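Local coordinates for initiator protein NS1 (Murine minute virus, PDB 4R94) that nicks viral DNA at the replication origin through its metal-dependent N-terminal nuclease domain and, as a full-length protein, also unwinds DNA with an ATP-driven helicase, at residues A[112-126]-A[222-234]. Sequence-based numbering, arbitrary orientation.
With MG (magnesium ion), chain B.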
ATOM      1  N   VAL A 112       6.340 -15.058  -3.879  1.00 22.94           N
ATOM      2  CA  VAL A 112       5.265 -14.257  -3.284  1.00 24.50           C
ATOM      3  C   VAL A 112       4.502 -13.492  -4.342  1.00 21.33           C
ATOM      4  O   VAL A 112       5.114 -12.876  -5.205  1.00 24.12           O
ATOM      5  CB  VAL A 112       5.833 -13.219  -2.281  1.00 26.90           C
ATOM      6  CG1 VAL A 112       4.703 -12.550  -1.523  1.00 22.91           C
ATOM      7  CG2 VAL A 112       6.779 -13.880  -1.332  1.00 26.34           C
ATOM      8  N   ASN A 113       3.169 -13.491  -4.273  1.00 17.96           N
ATOM      9  CA  ASN A 113       2.408 -12.597  -5.124  1.00 20.35           C
ATOM     10  C   ASN A 113       1.965 -11.412  -4.283  1.00 17.87           C
ATOM     11  O   ASN A 113       1.424 -11.603  -3.187  1.00 18.96           O
ATOM     12  CB  ASN A 113       1.196 -13.312  -5.725  1.00 24.59           C
ATOM     13  CG  ASN A 113       1.596 -14.457  -6.634  1.00 27.44           C
ATOM     14  OD1 ASN A 113       2.503 -14.326  -7.452  1.00 33.67           O
ATOM     15  ND2 ASN A 113       0.940 -15.590  -6.475  1.00 30.04           N
ATOM     16  N   TRP A 114       2.224 -10.199  -4.754  1.00 20.51           N
ATOM     17  CA  TRP A 114       1.681  -9.060  -4.034  1.00 18.33           C
ATOM     18  C   TRP A 114       1.247  -7.938  -4.958  1.00 17.20           C
ATOM     19  O   TRP A 114       1.665  -7.838  -6.108  1.00 18.35           O
ATOM     20  CB  TRP A 114       2.666  -8.538  -2.959  1.00 17.35           C
ATOM     21  CG  TRP A 114       4.054  -8.150  -3.430  1.00 20.43           C
ATOM     22  CD1 TRP A 114       5.198  -8.888  -3.305  1.00 21.80           C
ATOM     23  CD2 TRP A 114       4.432  -6.937  -4.085  1.00 18.56           C
ATOM     24  NE1 TRP A 114       6.259  -8.214  -3.852  1.00 23.17           N
ATOM     25  CE2 TRP A 114       5.814  -7.006  -4.337  1.00 22.03           C
ATOM     26  CE3 TRP A 114       3.730  -5.790  -4.485  1.00 17.99           C
ATOM     27  CZ2 TRP A 114       6.509  -5.984  -4.980  1.00 20.76           C
ATOM     28  CZ3 TRP A 114       4.409  -4.782  -5.115  1.00 19.54           C
ATOM     29  CH2 TRP A 114       5.797  -4.876  -5.354  1.00 20.78           C
ATOM     30  N   PHE A 115       0.385  -7.089  -4.413  1.00 16.94           N
ATOM     31  CA  PHE A 115      -0.165  -5.951  -5.122  1.00 16.76           C
ATOM     32  C   PHE A 115      -0.336  -4.836  -4.117  1.00 15.43           C
ATOM     33  O   PHE A 115      -0.828  -5.073  -3.015  1.00 17.27           O
ATOM     34  CB  PHE A 115      -1.528  -6.310  -5.756  1.00 18.04           C
ATOM     35  CG  PHE A 115      -2.256  -5.137  -6.364  1.00 17.66           C
ATOM     36  CD1 PHE A 115      -1.966  -4.711  -7.657  1.00 18.49           C
ATOM     37  CD2 PHE A 115      -3.241  -4.476  -5.649  1.00 16.71           C
ATOM     38  CE1 PHE A 115      -2.632  -3.634  -8.221  1.00 18.76           C
ATOM     39  CE2 PHE A 115      -3.921  -3.390  -6.208  1.00 16.56           C
ATOM     40  CZ  PHE A 115      -3.609  -2.967  -7.494  1.00 16.24           C
ATOM     41  N   VAL A 116       0.056  -3.631  -4.503  1.00 15.02           N
ATOM     42  CA  VAL A 116      -0.003  -2.473  -3.632  1.00 15.87           C
ATOM     43  C   VAL A 116      -0.786  -1.364  -4.327  1.00 16.58           C
ATOM     44  O   VAL A 116      -0.555  -1.108  -5.512  1.00 20.76           O
ATOM     45  CB  VAL A 116       1.446  -2.024  -3.301  1.00 16.08           C
ATOM     46  CG1 VAL A 116       1.493  -0.616  -2.731  1.00 19.91           C
ATOM     47  CG2 VAL A 116       2.106  -3.051  -2.369  1.00 16.21           C
ATOM     48  N   GLN A 117      -1.738  -0.724  -3.641  1.00 15.78           N
ATOM     49  CA  GLN A 117      -2.437   0.421  -4.235  1.00 15.45           C
ATOM     50  C   GLN A 117      -2.710   1.526  -3.222  1.00 16.68           C
ATOM     51  O   GLN A 117      -3.408   1.327  -2.207  1.00 15.73           O
ATOM     52  CB  GLN A 117      -3.762  -0.001  -4.882  1.00 14.75           C
ATOM     53  CG  GLN A 117      -4.522   1.187  -5.468  1.00 14.95           C
ATOM     54  CD  GLN A 117      -5.415   0.764  -6.626  1.00 18.19           C
ATOM     55  OE1 GLN A 117      -4.927   0.242  -7.628  1.00 18.43           O
ATOM     56  NE2 GLN A 117      -6.717   1.009  -6.504  1.00 18.23           N
ATOM     57  N   HIS A 118      -2.152   2.695  -3.508  1.00 15.42           N
ATOM     58  CA  HIS A 118      -2.363   3.877  -2.679  1.00 16.17           C
ATOM     59  C   HIS A 118      -3.630   4.584  -3.092  1.00 16.52           C
ATOM     60  O   HIS A 118      -3.834   4.836  -4.280  1.00 18.20           O
ATOM     61  CB  HIS A 118      -1.208   4.861  -2.804  1.00 15.96           C
ATOM     62  CG  HIS A 118       0.104   4.301  -2.351  1.00 17.64           C
ATOM     63  ND1 HIS A 118       0.615   4.543  -1.102  1.00 17.12           N
ATOM     64  CD2 HIS A 118       0.986   3.496  -2.988  1.00 17.03           C
ATOM     65  CE1 HIS A 118       1.787   3.928  -0.991  1.00 17.52           C
ATOM     66  NE2 HIS A 118       2.022   3.278  -2.117  1.00 16.84           N
ATOM     67  N   GLU A 119      -4.441   4.932  -2.101  1.00 16.88           N
ATOM     68  CA  GLU A 119      -5.740   5.560  -2.321  1.00 19.95           C
ATOM     69  C   GLU A 119      -6.004   6.722  -1.362  1.00 20.18           C
ATOM     70  O   GLU A 119      -5.264   6.956  -0.397  1.00 17.76           O
ATOM     71  CB  GLU A 119      -6.869   4.529  -2.181  1.00 17.35           C
ATOM     72  CG  GLU A 119      -6.768   3.364  -3.157  1.00 17.68           C
ATOM     73  CD  GLU A 119      -7.950   2.410  -3.083  1.00 19.91           C
ATOM     74  OE1 GLU A 119      -8.679   2.401  -2.061  1.00 20.70           O
ATOM     75  OE2 GLU A 119      -8.118   1.651  -4.051  1.00 19.16           O
ATOM     76  N   TRP A 120      -7.087   7.449  -1.639  1.00 20.65           N
ATOM     77  CA  TRP A 120      -7.496   8.551  -0.787  1.00 21.00           C
ATOM     78  C   TRP A 120      -8.953   8.357  -0.452  1.00 22.42           C
ATOM     79  O   TRP A 120      -9.811   8.468  -1.321  1.00 26.80           O
ATOM     80  CB  TRP A 120      -7.287   9.900  -1.471  1.00 23.06           C
ATOM     81  CG  TRP A 120      -7.536  11.051  -0.557  1.00 23.99           C
ATOM     82  CD1 TRP A 120      -8.737  11.658  -0.291  1.00 26.56           C
ATOM     83  CD2 TRP A 120      -6.557  11.739   0.218  1.00 23.61           C
ATOM     84  NE1 TRP A 120      -8.557  12.680   0.611  1.00 28.32           N
ATOM     85  CE2 TRP A 120      -7.226  12.754   0.936  1.00 27.35           C
ATOM     86  CE3 TRP A 120      -5.180  11.594   0.377  1.00 22.65           C
ATOM     87  CZ2 TRP A 120      -6.557  13.616   1.805  1.00 28.31           C
ATOM     88  CZ3 TRP A 120      -4.512  12.457   1.235  1.00 27.84           C
ATOM     89  CH2 TRP A 120      -5.202  13.456   1.937  1.00 30.82           C
ATOM     90  N   GLY A 121      -9.221   8.037   0.802  1.00 23.18           N
ATOM     91  CA  GLY A 121     -10.586   7.798   1.233  1.00 24.20           C
ATOM     92  C   GLY A 121     -11.283   9.089   1.609  1.00 27.84           C
ATOM     93  O   GLY A 121     -10.653  10.035   2.078  1.00 25.85           O
ATOM     94  N   LYS A 122     -12.596   9.121   1.386  1.00 30.12           N
ATOM     95  CA  LYS A 122     -13.408  10.281   1.717  1.00 30.78           C
ATOM     96  C   LYS A 122     -13.215  10.723   3.165  1.00 34.18           C
ATOM     97  O   LYS A 122     -13.095  11.920   3.454  1.00 32.68           O
ATOM     98  CB  LYS A 122     -14.884   9.967   1.453  1.00 38.57           C
ATOM     99  CG  LYS A 122     -15.854  10.964   2.058  1.00 46.18           C
ATOM    100  CD  LYS A 122     -17.296  10.518   1.833  1.00 48.44           C
ATOM    101  CE  LYS A 122     -18.264  11.315   2.700  1.00 56.28           C
ATOM    102  NZ  LYS A 122     -18.144  12.781   2.469  1.00 56.49           N
ATOM    103  N   ASP A 123     -13.163   9.750   4.068  1.00 31.12           N
ATOM    104  CA  ASP A 123     -13.047  10.034   5.491  1.00 33.53           C
ATOM    105  C   ASP A 123     -11.604   9.953   6.010  1.00 31.85           C
ATOM    106  O   ASP A 123     -11.131  10.875   6.680  1.00 35.56           O
ATOM    107  CB  ASP A 123     -13.951   9.079   6.276  1.00 36.52           C
ATOM    108  CG  ASP A 123     -15.434   9.252   5.921  1.00 41.84           C
ATOM    109  OD1 ASP A 123     -15.870  10.406   5.724  1.00 42.37           O
ATOM    110  OD2 ASP A 123     -16.157   8.236   5.835  1.00 42.05           O
ATOM    111  N   GLN A 124     -10.906   8.869   5.688  1.00 30.46           N
ATOM    112  CA  GLN A 124      -9.574   8.626   6.259  1.00 28.63           C
ATOM    113  C   GLN A 124      -8.413   9.244   5.481  1.00 26.32           C
ATOM    114  O   GLN A 124      -7.314   9.360   6.016  1.00 24.29           O
ATOM    115  CB  GLN A 124      -9.316   7.124   6.385  1.00 25.73           C
ATOM    116  CG  GLN A 124      -9.103   6.421   5.049  1.00 26.62           C
ATOM    117  CD  GLN A 124      -8.825   4.939   5.210  1.00 28.80           C
ATOM    118  OE1 GLN A 124      -7.916   4.546   5.942  1.00 27.03           O
ATOM    119  NE2 GLN A 124      -9.615   4.102   4.531  1.00 29.61           N
ATOM    120  N   GLY A 125      -8.632   9.622   4.228  1.00 25.13           N
ATOM    121  CA  GLY A 125      -7.555  10.190   3.439  1.00 23.71           C
ATOM    122  C   GLY A 125      -6.606   9.107   2.964  1.00 21.59           C
ATOM    123  O   GLY A 125      -7.059   8.030   2.593  1.00 20.43           O
ATOM    124  N   TRP A 126      -5.304   9.384   2.988  1.00 19.11           N
ATOM    125  CA  TRP A 126      -4.328   8.460   2.398  1.00 17.54           C
ATOM    126  C   TRP A 126      -4.326   7.125   3.112  1.00 18.10           C
ATOM    127  O   TRP A 126      -4.328   7.061   4.341  1.00 18.86           O
ATOM    128  CB  TRP A 126      -2.899   9.026   2.413  1.00 17.53           C
ATOM    129  CG  TRP A 126      -1.940   7.936   2.027  1.00 16.84           C
ATOM    130  CD1 TRP A 126      -1.592   7.562   0.757  1.00 17.48           C
ATOM    131  CD2 TRP A 126      -1.262   7.039   2.916  1.00 15.65           C
ATOM    132  NE1 TRP A 126      -0.718   6.496   0.805  1.00 16.13           N
ATOM    133  CE2 TRP A 126      -0.509   6.151   2.117  1.00 16.17           C
ATOM    134  CE3 TRP A 126      -1.200   6.913   4.308  1.00 19.45           C
ATOM    135  CZ2 TRP A 126       0.283   5.127   2.670  1.00 14.50           C
ATOM    136  CZ3 TRP A 126      -0.410   5.903   4.857  1.00 17.79           C
ATOM    137  CH2 TRP A 126       0.316   5.023   4.034  1.00 16.36           C
ATOM    138  N   PRO A 222      -7.415  15.539  -3.393  1.00 36.50           N
ATOM    139  CA  PRO A 222      -7.695  14.320  -4.159  1.00 33.44           C
ATOM    140  C   PRO A 222      -9.183  14.028  -4.258  1.00 37.37           C
ATOM    141  O   PRO A 222      -9.936  14.332  -3.326  1.00 38.15           O
ATOM    142  CB  PRO A 222      -7.001  13.218  -3.350  1.00 31.55           C
ATOM    143  CG  PRO A 222      -6.033  13.914  -2.477  1.00 32.55           C
ATOM    144  CD  PRO A 222      -6.615  15.262  -2.188  1.00 36.57           C
ATOM    145  N   ARG A 223      -9.595  13.442  -5.376  1.00 35.31           N
ATOM    146  CA  ARG A 223     -10.962  12.972  -5.531  1.00 38.83           C
ATOM    147  C   ARG A 223     -11.222  11.857  -4.530  1.00 39.90           C
ATOM    148  O   ARG A 223     -10.401  10.952  -4.374  1.00 36.77           O
ATOM    149  CB  ARG A 223     -11.203  12.471  -6.950  1.00 39.47           C
ATOM    150  CG  ARG A 223     -12.594  11.927  -7.160  1.00 48.48           C
ATOM    151  CD  ARG A 223     -12.722  11.199  -8.484  1.00 52.72           C
ATOM    152  NE  ARG A 223     -14.025  10.552  -8.591  1.00 60.10           N
ATOM    153  CZ  ARG A 223     -14.321   9.379  -8.037  1.00 62.12           C
ATOM    154  NH1 ARG A 223     -13.401   8.716  -7.339  1.00 47.05           N
ATOM    155  NH2 ARG A 223     -15.539   8.868  -8.183  1.00 65.23           N
ATOM    156  N   ASP A 224     -12.354  11.913  -3.842  1.00 39.03           N
ATOM    157  CA  ASP A 224     -12.615  10.910  -2.826  1.00 34.08           C
ATOM    158  C   ASP A 224     -12.725   9.529  -3.460  1.00 33.61           C
ATOM    159  O   ASP A 224     -13.410   9.340  -4.467  1.00 34.68           O
ATOM    160  CB  ASP A 224     -13.866  11.259  -2.028  1.00 40.27           C
ATOM    161  CG  ASP A 224     -13.606  12.351  -1.004  1.00 46.21           C
ATOM    162  OD1 ASP A 224     -12.417  12.680  -0.770  1.00 44.04           O
ATOM    163  OD2 ASP A 224     -14.581  12.871  -0.420  1.00 52.85           O
ATOM    164  N   GLY A 225     -11.992   8.581  -2.886  1.00 29.73           N
ATOM    165  CA  GLY A 225     -12.010   7.206  -3.352  1.00 27.77           C
ATOM    166  C   GLY A 225     -11.068   6.912  -4.506  1.00 25.78           C
ATOM    167  O   GLY A 225     -11.025   5.777  -4.996  1.00 26.49           O
ATOM    168  N   GLY A 226     -10.313   7.915  -4.939  1.00 25.96           N
ATOM    169  CA  GLY A 226      -9.421   7.746  -6.076  1.00 23.11           C
ATOM    170  C   GLY A 226      -8.130   7.039  -5.691  1.00 22.48           C
ATOM    171  O   GLY A 226      -7.839   6.877  -4.510  1.00 20.69           O
ATOM    172  N   TYR A 227      -7.372   6.599  -6.687  1.00 18.07           N
ATOM    173  CA  TYR A 227      -6.070   5.972  -6.422  1.00 21.35           C
ATOM    174  C   TYR A 227      -4.940   6.875  -6.909  1.00 21.92           C
ATOM    175  O   TYR A 227      -5.088   7.642  -7.875  1.00 21.20           O
ATOM    176  CB  TYR A 227      -5.971   4.584  -7.091  1.00 20.70           C
ATOM    177  CG  TYR A 227      -5.716   4.634  -8.596  1.00 20.36           C
ATOM    178  CD1 TYR A 227      -6.767   4.807  -9.496  1.00 19.08           C
ATOM    179  CD2 TYR A 227      -4.427   4.512  -9.113  1.00 22.44           C
ATOM    180  CE1 TYR A 227      -6.538   4.873 -10.860  1.00 24.06           C
ATOM    181  CE2 TYR A 227      -4.189   4.560 -10.475  1.00 20.35           C
ATOM    182  CZ  TYR A 227      -5.251   4.748 -11.345  1.00 24.70           C
ATOM    183  OH  TYR A 227      -5.029   4.816 -12.706  1.00 22.18           O
ATOM    184  N   PHE A 228      -3.803   6.780  -6.230  1.00 18.95           N
ATOM    185  CA  PHE A 228      -2.593   7.499  -6.623  1.00 20.77           C
ATOM    186  C   PHE A 228      -1.697   6.686  -7.548  1.00 24.31           C
ATOM    187  O   PHE A 228      -1.222   7.171  -8.566  1.00 25.47           O
ATOM    188  CB  PHE A 228      -1.753   7.874  -5.405  1.00 19.94           C
ATOM    189  CG  PHE A 228      -2.340   8.948  -4.529  1.00 20.13           C
ATOM    190  CD1 PHE A 228      -2.241  10.290  -4.881  1.00 21.93           C
ATOM    191  CD2 PHE A 228      -2.913   8.620  -3.309  1.00 20.00           C
ATOM    192  CE1 PHE A 228      -2.746  11.280  -4.042  1.00 21.34           C
ATOM    193  CE2 PHE A 228      -3.425   9.590  -2.472  1.00 21.67           C
ATOM    194  CZ  PHE A 228      -3.342  10.932  -2.839  1.00 23.71           C
ATOM    195  N   LEU A 229      -1.454   5.444  -7.154  1.00 19.45           N
ATOM    196  CA  LEU A 229      -0.289   4.700  -7.594  1.00 20.59           C
ATOM    197  C   LEU A 229      -0.527   3.241  -7.245  1.00 21.11           C
ATOM    198  O   LEU A 229      -1.032   2.951  -6.153  1.00 22.18           O
ATOM    199  CB  LEU A 229       0.978   5.228  -6.873  1.00 21.05           C
ATOM    200  CG  LEU A 229       2.354   4.654  -7.190  1.00 25.07           C
ATOM    201  CD1 LEU A 229       2.864   5.280  -8.475  1.00 29.37           C
ATOM    202  CD2 LEU A 229       3.339   4.928  -6.053  1.00 29.21           C
ATOM    203  N   SER A 230      -0.183   2.328  -8.150  1.00 19.38           N
ATOM    204  CA  SER A 230      -0.273   0.901  -7.866  1.00 17.11           C
ATOM    205  C   SER A 230       0.983   0.191  -8.315  1.00 17.85           C
ATOM    206  O   SER A 230       1.729   0.705  -9.155  1.00 18.99           O
ATOM    207  CB  SER A 230      -1.487   0.266  -8.553  1.00 19.02           C
ATOM    208  OG  SER A 230      -2.648   1.015  -8.282  1.00 25.68           O
ATOM    209  N   SER A 231       1.213  -0.996  -7.771  1.00 18.12           N
ATOM    210  CA  SER A 231       2.334  -1.822  -8.216  1.00 19.23           C
ATOM    211  C   SER A 231       2.120  -3.269  -7.833  1.00 20.09           C
ATOM    212  O   SER A 231       1.329  -3.578  -6.946  1.00 19.16           O
ATOM    213  CB  SER A 231       3.651  -1.338  -7.619  1.00 16.38           C
ATOM    214  OG  SER A 231       3.584  -1.278  -6.200  1.00 18.69           O
ATOM    215  N   ASP A 232       2.844  -4.174  -8.473  1.00 16.65           N
ATOM    216  CA  ASP A 232       2.696  -5.564  -8.098  1.00 17.03           C
ATOM    217  C   ASP A 232       4.010  -6.307  -8.265  1.00 20.39           C
ATOM    218  O   ASP A 232       4.977  -5.771  -8.818  1.00 18.73           O
ATOM    219  CB  ASP A 232       1.582  -6.224  -8.925  1.00 20.43           C
ATOM    220  CG  ASP A 232       1.846  -6.155 -10.413  1.00 20.30           C
ATOM    221  OD1 ASP A 232       2.825  -6.786 -10.863  1.00 21.03           O
ATOM    222  OD2 ASP A 232       1.074  -5.481 -11.124  1.00 19.94           O
ATOM    223  N   SER A 233       4.025  -7.539  -7.779  1.00 19.63           N
ATOM    224  CA  SER A 233       5.260  -8.324  -7.682  1.00 22.70           C
ATOM    225  C   SER A 233       5.793  -8.734  -9.059  1.00 27.69           C
ATOM    226  O   SER A 233       6.945  -9.173  -9.177  1.00 27.87           O
ATOM    227  CB  SER A 233       5.018  -9.560  -6.807  1.00 22.14           C
ATOM    228  OG  SER A 233       3.860 -10.266  -7.231  1.00 21.33           O
ATOM    229  N   GLY A 234       4.971  -8.566 -10.091  1.00 21.84           N
ATOM    230  CA  GLY A 234       5.380  -8.840 -11.463  1.00 23.77           C
ATOM    231  C   GLY A 234       5.678  -7.605 -12.306  1.00 24.19           C
ATOM    232  O   GLY A 234       5.935  -7.722 -13.516  1.00 24.43           O
TER
HETATM  233 MG    MG B 301      -9.408   2.047  -0.154  1.00 20.38          MG
HETATM  234  O   HOH W   1       4.514 -12.484  -8.360  1.00 33.92           O
HETATM  235  O   HOH W   2     -11.650   3.845  -3.173  1.00 29.77           O
HETATM  236  O   HOH W   3     -10.364   1.633   1.685  1.00 22.87           O
HETATM  237  O   HOH W   4     -10.560   3.806  -0.582  1.00 23.20           O
HETATM  238  O   HOH W   5     -10.854   0.826  -0.945  1.00 23.28           O
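Trp120 and Pro222 meet at one end of an antiparallel strand pair in the central sheet of this HUH-type nickase domain, and Trp114 and Ser233 meet at the other; the N-to-C directions of strands 112-121 and 227-232 are 173° apart. The Trp120 indole is a plate clamped on both faces: Pro222 CG is the bump on one, 3.7 Å from the five-membered ring centroid in a CH-pi contact, and Gly125 CA lies over the other. With CG anti to the backbone N (chi1 -173°), the plate reaches the Phe228 ring, whose rim takes Trp120 CE3 in plane, 3.8 Å from Phe228 CZ. At the far end Ser233 CB sits over the Trp114 pyrrole, 9° off the ring normal, while Ser233 OG accepts from Trp114 N at 3.0 Å.

Midway along the pair, on the sheet face opposite the two indoles, lie Gln117, Glu119 and Ser230. Arg245 hydrogen-bonds both Ser230 OG and Gln117 OE1. Gln117 NE2 donates in its amide plane to the anti lone pair of Glu119 OE2 (2.9 Å), probably steadying a carboxylate that also forms a salt bridge with Lys214. The other oxygen, Glu119 OE1, binds magnesium at 2.1 Å, alongside His127, His129 and three waters.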